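Local coordinates for protein lactate dehydrogenase (PDB 6CT6) that probably catalyses the NADH-dependent interconversion of pyruvate and lactate, and is held here with NADH and the pyruvate analogue oxamate, at residues K11-G16 / D79-T84; A85-I90 / P105-I110; I130-D135 / G185-N190. All coordinates share one frame; numbering follows the deposited sequence.

From the N terminus, contact 1 pairs strand 11-15 with strand 80-83, closing 62 residues that hold strands 35-39 and 66-69. Contact 2 begins where contact 1 ends: the loop 85-90 leaving strand 80-83 turns back onto the start of helix 104-121, closing 14 residues. Contact 3 joins the loop after strand 126-129 and the start of helix 134-145 to loop 185-190 of the C-terminal domain, closing 49 residues. The three follow in series, none nesting or crossing, and all touch NADH. Ile-130 N in contact 3 lies 2.9 Å from Ile-83 O in contact 1, and Thr-131 OG1 2.7 Å from Ala-85 O in contact 2, both probable hydrogen bonds.

Contact 1 (K11-G16 / D79-T84); sequences KIALVG and DVVIIT. With NAI (1,4-dihydronicotinamide adenine dinucleotide), chain D.
Strands 11-15 and 80-83 run parallel, 19° apart in direction, with Ile-12, Ala-13, Leu-14 and Val-15 beside Val-80, Val-81, Ile-82 and Ile-83. Leu-14 and Ile-82 lie alongside and point the same way: each has CG or CG1 anti to its carbonyl carbon (chi1 -55° and -48°), and Leu-14 CD2 rests 3.9 Å from Ile-82 CB. Ala-25 and Met-24 of helix 19-31 pack on this face. On the face of Ala-13 and Ile-83, Val-15 and Val-81 cross obliquely; Val-15 CG2, anti to its carbonyl carbon, meets Val-81 CG1 at 3.7 Å. The other methyl, Val-15 CG1, turns to the adenine, 3.8 Å from C2A of NADH. Between the faces runs the backbone ladder. Ala-13 uses both its groups: its N donates to Val-80 O at 2.8 Å, nearly along the C=O axis, and its O accepts from Ile-82 N at 3.0 Å. Val-15 N reaches Ile-82 O from above the carbonyl plane, and that oxygen also accepts a hydrogen bond from a water bound to Gly-16 O and Thr-84 OG1. At the other end Asp-79 lies beside Lys-11, its OD2 taking Lys-11 N at 2.9 Å through the anti lone pair while Asp-79 N donates to Lys-11 O at 2.8 Å. The Lys-11 ammonium bends away to the carbonyls of Asn-7 and Arg-9. Gly-16, with a backbone shape that suits glycine, begins the likely GxGxxG turn. Strands 11-15 and 80-83, between 35-39 and 126-129, are the central parallel pair of the Rossmann fold, ending at the dinucleotide.

Contact 2 (A85-I90 / P105-I110); sequences AGITKI and PVNIKI. With NAI (1,4-dihydronicotinamide adenine dinucleotide), chain D.
The amide of Asn-107, reaching out from helix 104-121, grips the backbone of Ile-87 at two points. OD1 accepts Ile-87 N at 2.7 Å, in the carbonyl plane and on a lone pair, though the bond is bent. ND2 returns a straighter bond to Ile-87 O at 3.0 Å, with that oxygen almost in the amide plane. CG stands anti to the carbonyl carbon of Asn-107 (chi1 -72°), which puts the flat group against the loop. Gly-86 CA lies 3.1 Å from Asn-107 OD1, so the backbone itself packs against the amide oxygen. Round this pair lies an apolar layer: the Ile-87 side chain crosses Val-106 obliquely, with Ile-87 CG1 3.7 Å from Val-106 CG1, and crosses Ile-110 at about a right angle, meeting its CD1. Met-137 of helix 134-145 packs on Asn-107, and Leu-103 on Ile-87. Further out, loop and helix both face the coenzyme. Ala-85 CB touches the adenine, 3.5 Å from C4A of NADH, and Ile-110 CG2 approaches the amino nitrogen N6A at 3.6 Å. Gly-86 N makes a weak bond to the ribose oxygen O4B. Thr-88, its hydroxyl in the crowded position between N and carbonyl carbon (chi1 67°), donates through OG1 to phosphate oxygen O1A at 2.9 Å. The two bonds to Ile-87, one given and one taken, settle which end of the Asn-107 amide is oxygen; they tie the loop to the helix through uncharged groups, and the loop in turn meets adenine, ribose and phosphate.

Contact 3 (I130-D135 / G185-N190); sequences ITNPLD and GVHGDN. With NAI (1,4-dihydronicotinamide adenine dinucleotide), chain D; OXM (oxamic acid), chain F.
Four hydrogen bonds run from the two segments to the ligands. His-187 NE2 donates to O1 of oxamate at 3.0 Å, and Asn-132 ND2 donates to the same oxygen at 3.1 Å, so two N-H groups grip it. Asn-132 ND2 also reaches the ribose hydroxyl O2D of NADH, while the Asn-132 backbone N donates to O3D. Across the segments, His-187 N donates a hydrogen bond to Asp-135 OD2 at 3.1 Å, on its syn lone pair; OD1 of that carboxylate is hydrogen-bonded to Ser-268. A water donates both to Asp-135 OD1 and to Gly-185 O, bridging helix start and loop. This is the active-site cleft of a lactate dehydrogenase, formed where the NAD-binding domain meets the C-terminal domain. His-187, whose ND1 is held by Asp-160, fits the place of the family's proton-donating histidine; that Asp would probably favour its protonated form. Arg-100 and Arg-163 also hydrogen-bond to oxamate. Flat groups meet at an edge: Asn-132 OD1 lies in the plane of the His-187 ring, 3.4 Å from CD2, with amide and ring only 18° apart. CG of His-187 is anti to its backbone N (chi1 -175°), which carries the ring toward the ligands. The carboxamide nitrogen N7N of the nicotinamide lies over one ring face, a close face contact with NE2 at 2.9 Å. Asn-132 precedes a cis peptide bond to Pro-133, which stands right before helix 134-145. The Val-186 CG2 methyl lies 3.3 Å from Asp-135 OD2; Leu-134 CB faces His-187 CB at 4.2 Å.

Contact 1 (K11-G16 / D79-T84)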
loop_
_atom_site.group_PDB
_atom_site.type_symbol
_atom_site.label_atom_id
_atom_site.label_comp_id
_atom_site.label_asym_id
_atom_site.label_seq_id
_atom_site.Cartn_x
_atom_site.Cartn_y
_atom_site.Cartn_z
ATOM N N LYS B 11 2.754 6.011 -19.126
ATOM C CA LYS B 11 1.937 4.804 -19.026
ATOM C C LYS B 11 2.781 3.710 -18.379
ATOM O O LYS B 11 3.777 3.260 -18.957
ATOM C CB LYS B 11 1.419 4.390 -20.402
ATOM C CG LYS B 11 0.709 5.517 -21.160
ATOM C CD LYS B 11 -0.430 6.136 -20.342
ATOM C CE LYS B 11 -1.095 7.322 -21.032
ATOM N NZ LYS B 11 -0.266 7.982 -22.076
ATOM N N ILE B 12 2.385 3.295 -17.178
ATOM C CA ILE B 12 3.131 2.337 -16.368
ATOM C C ILE B 12 2.361 1.023 -16.369
ATOM O O ILE B 12 1.214 0.971 -15.908
ATOM C CB ILE B 12 3.332 2.856 -14.937
ATOM C CG1 ILE B 12 4.051 4.210 -14.955
ATOM C CG2 ILE B 12 4.103 1.842 -14.090
ATOM C CD1 ILE B 12 3.756 5.061 -13.744
ATOM N N ALA B 13 2.991 -0.038 -16.867
ATOM C CA ALA B 13 2.364 -1.354 -16.956
ATOM C C ALA B 13 2.929 -2.262 -15.870
ATOM O O ALA B 13 4.134 -2.529 -15.842
ATOM C CB ALA B 13 2.584 -1.973 -18.336
ATOM N N LEU B 14 2.056 -2.742 -14.990
ATOM C CA LEU B 14 2.441 -3.633 -13.900
ATOM C C LEU B 14 2.011 -5.051 -14.278
ATOM O O LEU B 14 0.825 -5.386 -14.241
ATOM C CB LEU B 14 1.812 -3.169 -12.589
ATOM C CG LEU B 14 2.102 -1.709 -12.209
ATOM C CD1 LEU B 14 1.515 -1.364 -10.846
ATOM C CD2 LEU B 14 3.597 -1.389 -12.236
ATOM N N VAL B 15 2.983 -5.878 -14.658
ATOM C CA VAL B 15 2.729 -7.261 -15.053
ATOM C C VAL B 15 2.804 -8.106 -13.786
ATOM O O VAL B 15 3.885 -8.503 -13.346
ATOM C CB VAL B 15 3.713 -7.735 -16.125
ATOM C CG1 VAL B 15 3.540 -9.226 -16.405
ATOM C CG2 VAL B 15 3.498 -6.948 -17.405
ATOM N N GLY B 16 1.640 -8.396 -13.215
ATOM C CA GLY B 16 1.534 -8.988 -11.898
ATOM C C GLY B 16 0.806 -8.035 -10.976
ATOM O O GLY B 16 1.284 -6.920 -10.735
ATOM N N ASP B 79 5.317 2.871 -21.267
ATOM C CA ASP B 79 6.642 3.465 -21.159
ATOM C C ASP B 79 7.536 2.696 -20.196
ATOM O O ASP B 79 8.755 2.646 -20.395
ATOM C CB ASP B 79 6.533 4.924 -20.702
ATOM C CG ASP B 79 5.741 5.782 -21.672
ATOM O OD1 ASP B 79 6.127 5.853 -22.857
ATOM O OD2 ASP B 79 4.723 6.376 -21.253
ATOM N N VAL B 80 6.957 2.098 -19.160
ATOM C CA VAL B 80 7.695 1.291 -18.196
ATOM C C VAL B 80 6.882 0.037 -17.906
ATOM O O VAL B 80 5.650 0.086 -17.826
ATOM C CB VAL B 80 7.977 2.076 -16.896
ATOM C CG1 VAL B 80 8.656 1.188 -15.860
ATOM C CG2 VAL B 80 8.835 3.301 -17.183
ATOM N N VAL B 81 7.574 -1.091 -17.750
ATOM C CA VAL B 81 6.965 -2.357 -17.356
ATOM C C VAL B 81 7.691 -2.842 -16.107
ATOM O O VAL B 81 8.924 -2.954 -16.107
ATOM C CB VAL B 81 7.044 -3.411 -18.475
ATOM C CG1 VAL B 81 6.398 -4.721 -18.030
ATOM C CG2 VAL B 81 6.378 -2.908 -19.755
ATOM N N ILE B 82 6.935 -3.119 -15.046
ATOM C CA ILE B 82 7.483 -3.676 -13.810
ATOM C C ILE B 82 6.845 -5.044 -13.594
ATOM O O ILE B 82 5.616 -5.155 -13.499
ATOM C CB ILE B 82 7.246 -2.757 -12.600
ATOM C CG1 ILE B 82 7.637 -1.309 -12.930
ATOM C CG2 ILE B 82 8.068 -3.248 -11.418
ATOM C CD1 ILE B 82 7.354 -0.309 -11.811
ATOM N N ILE B 83 7.680 -6.081 -13.500
ATOM C CA ILE B 83 7.236 -7.473 -13.543
ATOM C C ILE B 83 7.294 -8.064 -12.141
ATOM O O ILE B 83 8.367 -8.126 -11.526
ATOM C CB ILE B 83 8.092 -8.314 -14.504
ATOM C CG1 ILE B 83 8.005 -7.774 -15.930
ATOM C CG2 ILE B 83 7.647 -9.780 -14.482
ATOM C CD1 ILE B 83 9.121 -8.272 -16.834
ATOM N N THR B 84 6.144 -8.524 -11.649
ATOM C CA THR B 84 6.082 -9.357 -10.455
ATOM C C THR B 84 5.369 -10.679 -10.725
ATOM O O THR B 84 5.017 -11.390 -9.777
ATOM C CB THR B 84 5.390 -8.604 -9.314
ATOM O OG1 THR B 84 4.064 -8.233 -9.703
ATOM C CG2 THR B 84 6.179 -7.357 -8.917
HETATM P PA NAI D . 2.009 -12.474 -5.484
HETATM O O1A NAI D . 1.728 -13.957 -5.585
HETATM O O2A NAI D . 1.238 -11.634 -4.494
HETATM O O5B NAI D . 1.787 -11.849 -6.948
HETATM C C5B NAI D . 2.214 -12.547 -8.114
HETATM C C4B NAI D . 1.145 -12.368 -9.177
HETATM O O4B NAI D . 1.616 -12.750 -10.471
HETATM C C3B NAI D . -0.090 -13.220 -8.896
HETATM O O3B NAI D . -1.222 -12.368 -8.710
HETATM C C2B NAI D . -0.250 -14.093 -10.126
HETATM O O2B NAI D . -1.616 -14.308 -10.483
HETATM C C1B NAI D . 0.480 -13.260 -11.162
HETATM N N9A NAI D . 0.866 -13.978 -12.397
HETATM C C8A NAI D . 1.159 -15.282 -12.581
HETATM N N7A NAI D . 1.455 -15.513 -13.889
HETATM C C5A NAI D . 1.343 -14.345 -14.549
HETATM C C6A NAI D . 1.509 -13.860 -15.934
HETATM N N6A NAI D . 1.868 -14.698 -16.927
HETATM N N1A NAI D . 1.291 -12.547 -16.177
HETATM C C2A NAI D . 0.933 -11.686 -15.205
HETATM N N3A NAI D . 0.764 -12.062 -13.930
HETATM C C4A NAI D . 0.952 -13.345 -13.556
HETATM O O3 NAI D . 3.594 -12.279 -5.231
HETATM P PN NAI D . 4.306 -10.913 -4.738
HETATM O O1N NAI D . 4.300 -10.883 -3.229
HETATM O O2N NAI D . 3.736 -9.751 -5.520
HETATM O O5D NAI D . 5.821 -11.179 -5.217
HETATM C C5D NAI D . 6.097 -11.297 -6.608
HETATM C C4D NAI D . 7.537 -11.716 -6.868
HETATM O O4D NAI D . 8.461 -10.758 -6.336
HETATM C C3D NAI D . 7.856 -13.048 -6.205
HETATM O O3D NAI D . 8.599 -13.853 -7.123
HETATM C C2D NAI D . 8.707 -12.669 -5.015
HETATM O O2D NAI D . 9.588 -13.711 -4.596
HETATM C C1D NAI D . 9.447 -11.469 -5.582
HETATM N N1N NAI D . 10.119 -10.593 -4.613
HETATM C C2N NAI D . 11.259 -10.050 -5.042
HETATM C C3N NAI D . 12.010 -9.193 -4.268
HETATM C C7N NAI D . 13.279 -8.656 -4.861
HETATM O O7N NAI D . 13.468 -8.778 -6.061
HETATM N N7N NAI D . 14.179 -8.077 -4.076
HETATM C C4N NAI D . 11.571 -8.815 -2.878
HETATM C C5N NAI D . 10.315 -9.468 -2.518
HETATM C C6N NAI D . 9.638 -10.316 -3.394
HETATM O O HOH W 1 3.077 8.609 -22.528
HETATM O O HOH W 2 3.777 -5.825 -11.177
#

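Contact 2 (A85-I90 / P105-I110)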
loop_
_atom_site.group_PDB
_atom_site.type_symbol
_atom_site.label_atom_id
_atom_site.label_comp_id
_atom_site.label_asym_id
_atom_site.label_seq_id
_atom_site.Cartn_x
_atom_site.Cartn_y
_atom_site.Cartn_z
ATOM N N ALA B 85 5.149 -11.019 -11.994
ATOM C CA ALA B 85 4.414 -12.225 -12.350
ATOM C C ALA B 85 5.127 -13.478 -11.856
ATOM O O ALA B 85 6.358 -13.554 -11.847
ATOM C CB ALA B 85 4.236 -12.297 -13.867
ATOM N N GLY B 86 4.343 -14.469 -11.457
ATOM C CA GLY B 86 4.884 -15.752 -11.060
ATOM C C GLY B 86 3.930 -16.514 -10.174
ATOM O O GLY B 86 2.996 -15.964 -9.586
ATOM N N ILE B 87 4.166 -17.822 -10.098
ATOM C CA ILE B 87 3.569 -18.650 -9.055
ATOM C C ILE B 87 4.454 -18.542 -7.823
ATOM O O ILE B 87 5.665 -18.781 -7.897
ATOM C CB ILE B 87 3.440 -20.112 -9.513
ATOM C CG1 ILE B 87 2.752 -20.217 -10.881
ATOM C CG2 ILE B 87 2.687 -20.932 -8.469
ATOM C CD1 ILE B 87 1.308 -19.751 -10.905
ATOM N N THR B 88 3.865 -18.177 -6.686
ATOM C CA THR B 88 4.644 -17.903 -5.485
ATOM C C THR B 88 4.399 -18.888 -4.352
ATOM O O THR B 88 5.004 -18.736 -3.286
ATOM C CB THR B 88 4.373 -16.477 -4.992
ATOM O OG1 THR B 88 3.018 -16.365 -4.541
ATOM C CG2 THR B 88 4.620 -15.476 -6.111
ATOM N N LYS B 89 3.545 -19.892 -4.541
ATOM C CA LYS B 89 3.420 -20.956 -3.556
ATOM C C LYS B 89 3.127 -22.271 -4.264
ATOM O O LYS B 89 2.393 -22.305 -5.256
ATOM C CB LYS B 89 2.324 -20.670 -2.522
ATOM C CG LYS B 89 2.275 -21.712 -1.405
ATOM C CD LYS B 89 1.119 -21.497 -0.442
ATOM C CE LYS B 89 1.160 -22.520 0.685
ATOM N NZ LYS B 89 1.103 -23.922 0.181
ATOM N N ILE B 90 3.708 -23.345 -3.742
ATOM C CA ILE B 90 3.498 -24.688 -4.270
ATOM C C ILE B 90 2.243 -25.254 -3.611
ATOM O O ILE B 90 2.166 -25.267 -2.373
ATOM C CB ILE B 90 4.710 -25.589 -3.998
ATOM C CG1 ILE B 90 5.965 -24.995 -4.651
ATOM C CG2 ILE B 90 4.460 -27.002 -4.519
ATOM C CD1 ILE B 90 7.258 -25.671 -4.228
ATOM N N PRO B 105 11.559 -23.614 -12.095
ATOM C CA PRO B 105 11.118 -24.238 -13.354
ATOM C C PRO B 105 9.806 -23.684 -13.866
ATOM O O PRO B 105 9.588 -23.640 -15.082
ATOM C CB PRO B 105 10.988 -25.723 -12.981
ATOM C CG PRO B 105 11.807 -25.888 -11.750
ATOM C CD PRO B 105 11.678 -24.600 -11.010
ATOM N N VAL B 106 8.922 -23.268 -12.965
ATOM C CA VAL B 106 7.622 -22.741 -13.364
ATOM C C VAL B 106 7.749 -21.294 -13.815
ATOM O O VAL B 106 7.253 -20.904 -14.878
ATOM C CB VAL B 106 6.626 -22.879 -12.196
ATOM C CG1 VAL B 106 5.249 -22.361 -12.595
ATOM C CG2 VAL B 106 6.553 -24.324 -11.734
ATOM N N ASN B 107 8.431 -20.479 -13.015
ATOM C CA ASN B 107 8.454 -19.046 -13.262
ATOM C C ASN B 107 9.371 -18.670 -14.420
ATOM O O ASN B 107 9.168 -17.617 -15.030
ATOM C CB ASN B 107 8.853 -18.327 -11.972
ATOM C CG ASN B 107 7.738 -18.353 -10.935
ATOM O OD1 ASN B 107 6.558 -18.325 -11.287
ATOM N ND2 ASN B 107 8.103 -18.430 -9.661
ATOM N N ILE B 108 10.351 -19.511 -14.762
ATOM C CA ILE B 108 11.152 -19.248 -15.955
ATOM C C ILE B 108 10.262 -19.232 -17.193
ATOM O O ILE B 108 10.462 -18.427 -18.108
ATOM C CB ILE B 108 12.295 -20.276 -16.089
ATOM C CG1 ILE B 108 13.256 -19.861 -17.208
ATOM C CG2 ILE B 108 11.763 -21.678 -16.350
ATOM C CD1 ILE B 108 14.330 -18.911 -16.748
ATOM N N LYS B 109 9.258 -20.114 -17.239
ATOM C CA LYS B 109 8.372 -20.152 -18.400
ATOM C C LYS B 109 7.436 -18.951 -18.418
ATOM O O LYS B 109 7.107 -18.433 -19.490
ATOM C CB LYS B 109 7.575 -21.460 -18.421
ATOM C CG LYS B 109 8.437 -22.694 -18.638
ATOM C CD LYS B 109 7.630 -23.868 -19.173
ATOM C CE LYS B 109 8.504 -25.101 -19.338
ATOM N NZ LYS B 109 9.647 -24.882 -20.270
ATOM N N ILE B 110 6.997 -18.494 -17.243
ATOM C CA ILE B 110 6.179 -17.285 -17.178
ATOM C C ILE B 110 6.980 -16.082 -17.657
ATOM O O ILE B 110 6.477 -15.243 -18.414
ATOM C CB ILE B 110 5.641 -17.083 -15.748
ATOM C CG1 ILE B 110 4.623 -18.175 -15.416
ATOM C CG2 ILE B 110 5.012 -15.698 -15.591
ATOM C CD1 ILE B 110 4.217 -18.228 -13.955
HETATM P PA NAI D . 2.009 -12.474 -5.484
HETATM O O1A NAI D . 1.728 -13.957 -5.585
HETATM O O2A NAI D . 1.238 -11.634 -4.494
HETATM O O5B NAI D . 1.787 -11.849 -6.948
HETATM C C5B NAI D . 2.214 -12.547 -8.114
HETATM C C4B NAI D . 1.145 -12.368 -9.177
HETATM O O4B NAI D . 1.616 -12.750 -10.471
HETATM C C3B NAI D . -0.090 -13.220 -8.896
HETATM O O3B NAI D . -1.222 -12.368 -8.710
HETATM C C2B NAI D . -0.250 -14.093 -10.126
HETATM O O2B NAI D . -1.616 -14.308 -10.483
HETATM C C1B NAI D . 0.480 -13.260 -11.162
HETATM N N9A NAI D . 0.866 -13.978 -12.397
HETATM C C8A NAI D . 1.159 -15.282 -12.581
HETATM N N7A NAI D . 1.455 -15.513 -13.889
HETATM C C5A NAI D . 1.343 -14.345 -14.549
HETATM C C6A NAI D . 1.509 -13.860 -15.934
HETATM N N6A NAI D . 1.868 -14.698 -16.927
HETATM N N1A NAI D . 1.291 -12.547 -16.177
HETATM C C2A NAI D . 0.933 -11.686 -15.205
HETATM N N3A NAI D . 0.764 -12.062 -13.930
HETATM C C4A NAI D . 0.952 -13.345 -13.556
HETATM O O3 NAI D . 3.594 -12.279 -5.231
HETATM P PN NAI D . 4.306 -10.913 -4.738
HETATM O O1N NAI D . 4.300 -10.883 -3.229
HETATM O O2N NAI D . 3.736 -9.751 -5.520
HETATM O O5D NAI D . 5.821 -11.179 -5.217
HETATM C C5D NAI D . 6.097 -11.297 -6.608
HETATM C C4D NAI D . 7.537 -11.716 -6.868
HETATM O O4D NAI D . 8.461 -10.758 -6.336
HETATM C C3D NAI D . 7.856 -13.048 -6.205
HETATM O O3D NAI D . 8.599 -13.853 -7.123
HETATM C C2D NAI D . 8.707 -12.669 -5.015
HETATM O O2D NAI D . 9.588 -13.711 -4.596
HETATM C C1D NAI D . 9.447 -11.469 -5.582
HETATM N N1N NAI D . 10.119 -10.593 -4.613
HETATM C C2N NAI D . 11.259 -10.050 -5.042
HETATM C C3N NAI D . 12.010 -9.193 -4.268
HETATM C C7N NAI D . 13.279 -8.656 -4.861
HETATM O O7N NAI D . 13.468 -8.778 -6.061
HETATM N N7N NAI D . 14.179 -8.077 -4.076
HETATM C C4N NAI D . 11.571 -8.815 -2.878
HETATM C C5N NAI D . 10.315 -9.468 -2.518
HETATM C C6N NAI D . 9.638 -10.316 -3.394
#

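Contact 3 (I130-D135 / G185-N190)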
loop_
_atom_site.group_PDB
_atom_site.type_symbol
_atom_site.label_atom_id
_atom_site.label_comp_id
_atom_site.label_asym_id
_atom_site.label_seq_id
_atom_site.Cartn_x
_atom_site.Cartn_y
_atom_site.Cartn_z
ATOM N N ILE B 130 11.191 -7.974 -10.886
ATOM C CA ILE B 130 11.262 -8.200 -9.448
ATOM C C ILE B 130 11.202 -9.699 -9.164
ATOM O O ILE B 130 11.770 -10.170 -8.174
ATOM C CB ILE B 130 10.136 -7.442 -8.716
ATOM C CG1 ILE B 130 10.254 -5.934 -8.969
ATOM C CG2 ILE B 130 10.188 -7.719 -7.218
ATOM C CD1 ILE B 130 9.061 -5.126 -8.479
ATOM N N THR B 131 10.538 -10.462 -10.036
ATOM C CA THR B 131 10.290 -11.880 -9.776
ATOM C C THR B 131 11.586 -12.637 -9.488
ATOM O O THR B 131 12.576 -12.502 -10.214
ATOM C CB THR B 131 9.571 -12.509 -10.973
ATOM O OG1 THR B 131 8.321 -11.843 -11.187
ATOM C CG2 THR B 131 9.315 -13.999 -10.744
ATOM N N ASN B 132 11.565 -13.449 -8.431
ATOM C CA ASN B 132 12.722 -14.255 -8.017
ATOM C C ASN B 132 12.797 -15.613 -8.726
ATOM O O ASN B 132 11.778 -16.118 -9.201
ATOM C CB ASN B 132 12.683 -14.495 -6.507
ATOM C CG ASN B 132 13.295 -13.361 -5.714
ATOM O OD1 ASN B 132 14.297 -12.773 -6.120
ATOM N ND2 ASN B 132 12.693 -13.050 -4.571
ATOM N N PRO B 133 14.003 -16.214 -8.798
ATOM C CA PRO B 133 15.312 -15.661 -8.428
ATOM C C PRO B 133 15.717 -14.530 -9.361
ATOM O O PRO B 133 15.852 -14.710 -10.572
ATOM C CB PRO B 133 16.260 -16.859 -8.556
ATOM C CG PRO B 133 15.565 -17.806 -9.449
ATOM C CD PRO B 133 14.109 -17.634 -9.162
ATOM N N LEU B 134 15.923 -13.364 -8.755
ATOM C CA LEU B 134 15.910 -12.104 -9.490
ATOM C C LEU B 134 16.900 -12.117 -10.650
ATOM O O LEU B 134 16.555 -11.755 -11.782
ATOM C CB LEU B 134 16.212 -10.967 -8.513
ATOM C CG LEU B 134 15.978 -9.507 -8.899
ATOM C CD1 LEU B 134 17.304 -8.849 -9.220
ATOM C CD2 LEU B 134 14.997 -9.354 -10.054
ATOM N N ASP B 135 18.131 -12.556 -10.395
ATOM C CA ASP B 135 19.211 -12.303 -11.343
ATOM C C ASP B 135 19.121 -13.186 -12.583
ATOM O O ASP B 135 19.590 -12.782 -13.654
ATOM C CB ASP B 135 20.555 -12.477 -10.640
ATOM C CG ASP B 135 20.704 -11.550 -9.447
ATOM O OD1 ASP B 135 21.100 -10.380 -9.647
ATOM O OD2 ASP B 135 20.408 -11.985 -8.314
ATOM N N GLY B 185 25.810 -7.923 -5.548
ATOM C CA GLY B 185 25.894 -9.347 -5.806
ATOM C C GLY B 185 24.560 -9.965 -6.166
ATOM O O GLY B 185 23.763 -9.367 -6.896
ATOM N N VAL B 186 24.314 -11.164 -5.664
ATOM C CA VAL B 186 23.078 -11.885 -5.935
ATOM C C VAL B 186 22.056 -11.491 -4.882
ATOM O O VAL B 186 22.395 -11.319 -3.706
ATOM C CB VAL B 186 23.314 -13.409 -5.936
ATOM C CG1 VAL B 186 23.605 -13.920 -4.522
ATOM C CG2 VAL B 186 22.117 -14.134 -6.533
ATOM N N HIS B 187 20.798 -11.348 -5.296
ATOM C CA HIS B 187 19.712 -11.217 -4.329
ATOM C C HIS B 187 19.454 -12.607 -3.760
ATOM O O HIS B 187 18.523 -13.320 -4.145
ATOM C CB HIS B 187 18.466 -10.616 -4.963
ATOM C CG HIS B 187 17.364 -10.362 -3.982
ATOM N ND1 HIS B 187 17.526 -9.551 -2.879
ATOM C CD2 HIS B 187 16.094 -10.830 -3.921
ATOM C CE1 HIS B 187 16.401 -9.522 -2.187
ATOM N NE2 HIS B 187 15.516 -10.289 -2.799
ATOM N N GLY B 188 20.315 -12.995 -2.832
ATOM C CA GLY B 188 20.242 -14.318 -2.258
ATOM C C GLY B 188 21.154 -14.436 -1.061
ATOM O O GLY B 188 21.619 -13.435 -0.512
ATOM N N ASP B 189 21.420 -15.684 -0.670
ATOM C CA ASP B 189 22.191 -15.929 0.545
ATOM C C ASP B 189 23.607 -15.378 0.442
ATOM O O ASP B 189 24.212 -15.032 1.463
ATOM C CB ASP B 189 22.226 -17.426 0.847
ATOM C CG ASP B 189 20.899 -17.947 1.360
ATOM O OD1 ASP B 189 20.275 -17.260 2.197
ATOM O OD2 ASP B 189 20.475 -19.039 0.925
ATOM N N ASN B 190 24.154 -15.285 -0.769
ATOM C CA ASN B 190 25.500 -14.773 -0.972
ATOM C C ASN B 190 25.530 -13.268 -1.233
ATOM O O ASN B 190 26.551 -12.758 -1.710
ATOM C CB ASN B 190 26.179 -15.514 -2.128
ATOM C CG ASN B 190 26.563 -16.940 -1.769
ATOM O OD1 ASN B 190 27.537 -17.170 -1.053
ATOM N ND2 ASN B 190 25.799 -17.902 -2.267
HETATM P PA NAI D . 2.009 -12.474 -5.484
HETATM O O1A NAI D . 1.728 -13.957 -5.585
HETATM O O2A NAI D . 1.238 -11.634 -4.494
HETATM O O5B NAI D . 1.787 -11.849 -6.948
HETATM C C5B NAI D . 2.214 -12.547 -8.114
HETATM C C4B NAI D . 1.145 -12.368 -9.177
HETATM O O4B NAI D . 1.616 -12.750 -10.471
HETATM C C3B NAI D . -0.090 -13.220 -8.896
HETATM O O3B NAI D . -1.222 -12.368 -8.710
HETATM C C2B NAI D . -0.250 -14.093 -10.126
HETATM O O2B NAI D . -1.616 -14.308 -10.483
HETATM C C1B NAI D . 0.480 -13.260 -11.162
HETATM N N9A NAI D . 0.866 -13.978 -12.397
HETATM C C8A NAI D . 1.159 -15.282 -12.581
HETATM N N7A NAI D . 1.455 -15.513 -13.889
HETATM C C5A NAI D . 1.343 -14.345 -14.549
HETATM C C6A NAI D . 1.509 -13.860 -15.934
HETATM N N6A NAI D . 1.868 -14.698 -16.927
HETATM N N1A NAI D . 1.291 -12.547 -16.177
HETATM C C2A NAI D . 0.933 -11.686 -15.205
HETATM N N3A NAI D . 0.764 -12.062 -13.930
HETATM C C4A NAI D . 0.952 -13.345 -13.556
HETATM O O3 NAI D . 3.594 -12.279 -5.231
HETATM P PN NAI D . 4.306 -10.913 -4.738
HETATM O O1N NAI D . 4.300 -10.883 -3.229
HETATM O O2N NAI D . 3.736 -9.751 -5.520
HETATM O O5D NAI D . 5.821 -11.179 -5.217
HETATM C C5D NAI D . 6.097 -11.297 -6.608
HETATM C C4D NAI D . 7.537 -11.716 -6.868
HETATM O O4D NAI D . 8.461 -10.758 -6.336
HETATM C C3D NAI D . 7.856 -13.048 -6.205
HETATM O O3D NAI D . 8.599 -13.853 -7.123
HETATM C C2D NAI D . 8.707 -12.669 -5.015
HETATM O O2D NAI D . 9.588 -13.711 -4.596
HETATM C C1D NAI D . 9.447 -11.469 -5.582
HETATM N N1N NAI D . 10.119 -10.593 -4.613
HETATM C C2N NAI D . 11.259 -10.050 -5.042
HETATM C C3N NAI D . 12.010 -9.193 -4.268
HETATM C C7N NAI D . 13.279 -8.656 -4.861
HETATM O O7N NAI D . 13.468 -8.778 -6.061
HETATM N N7N NAI D . 14.179 -8.077 -4.076
HETATM C C4N NAI D . 11.571 -8.815 -2.878
HETATM C C5N NAI D . 10.315 -9.468 -2.518
HETATM C C6N NAI D . 9.638 -10.316 -3.394
HETATM C C1 OXM F . 12.502 -11.421 -0.805
HETATM N N1 OXM F . 11.514 -12.340 -0.258
HETATM O O1 OXM F . 12.926 -11.587 -1.903
HETATM C C2 OXM F . 13.000 -10.240 0.032
HETATM O O2 OXM F . 14.233 -10.015 0.135
HETATM O O3 OXM F . 12.179 -9.484 0.616
HETATM O O HOH W 3 20.846 -8.445 -7.567
#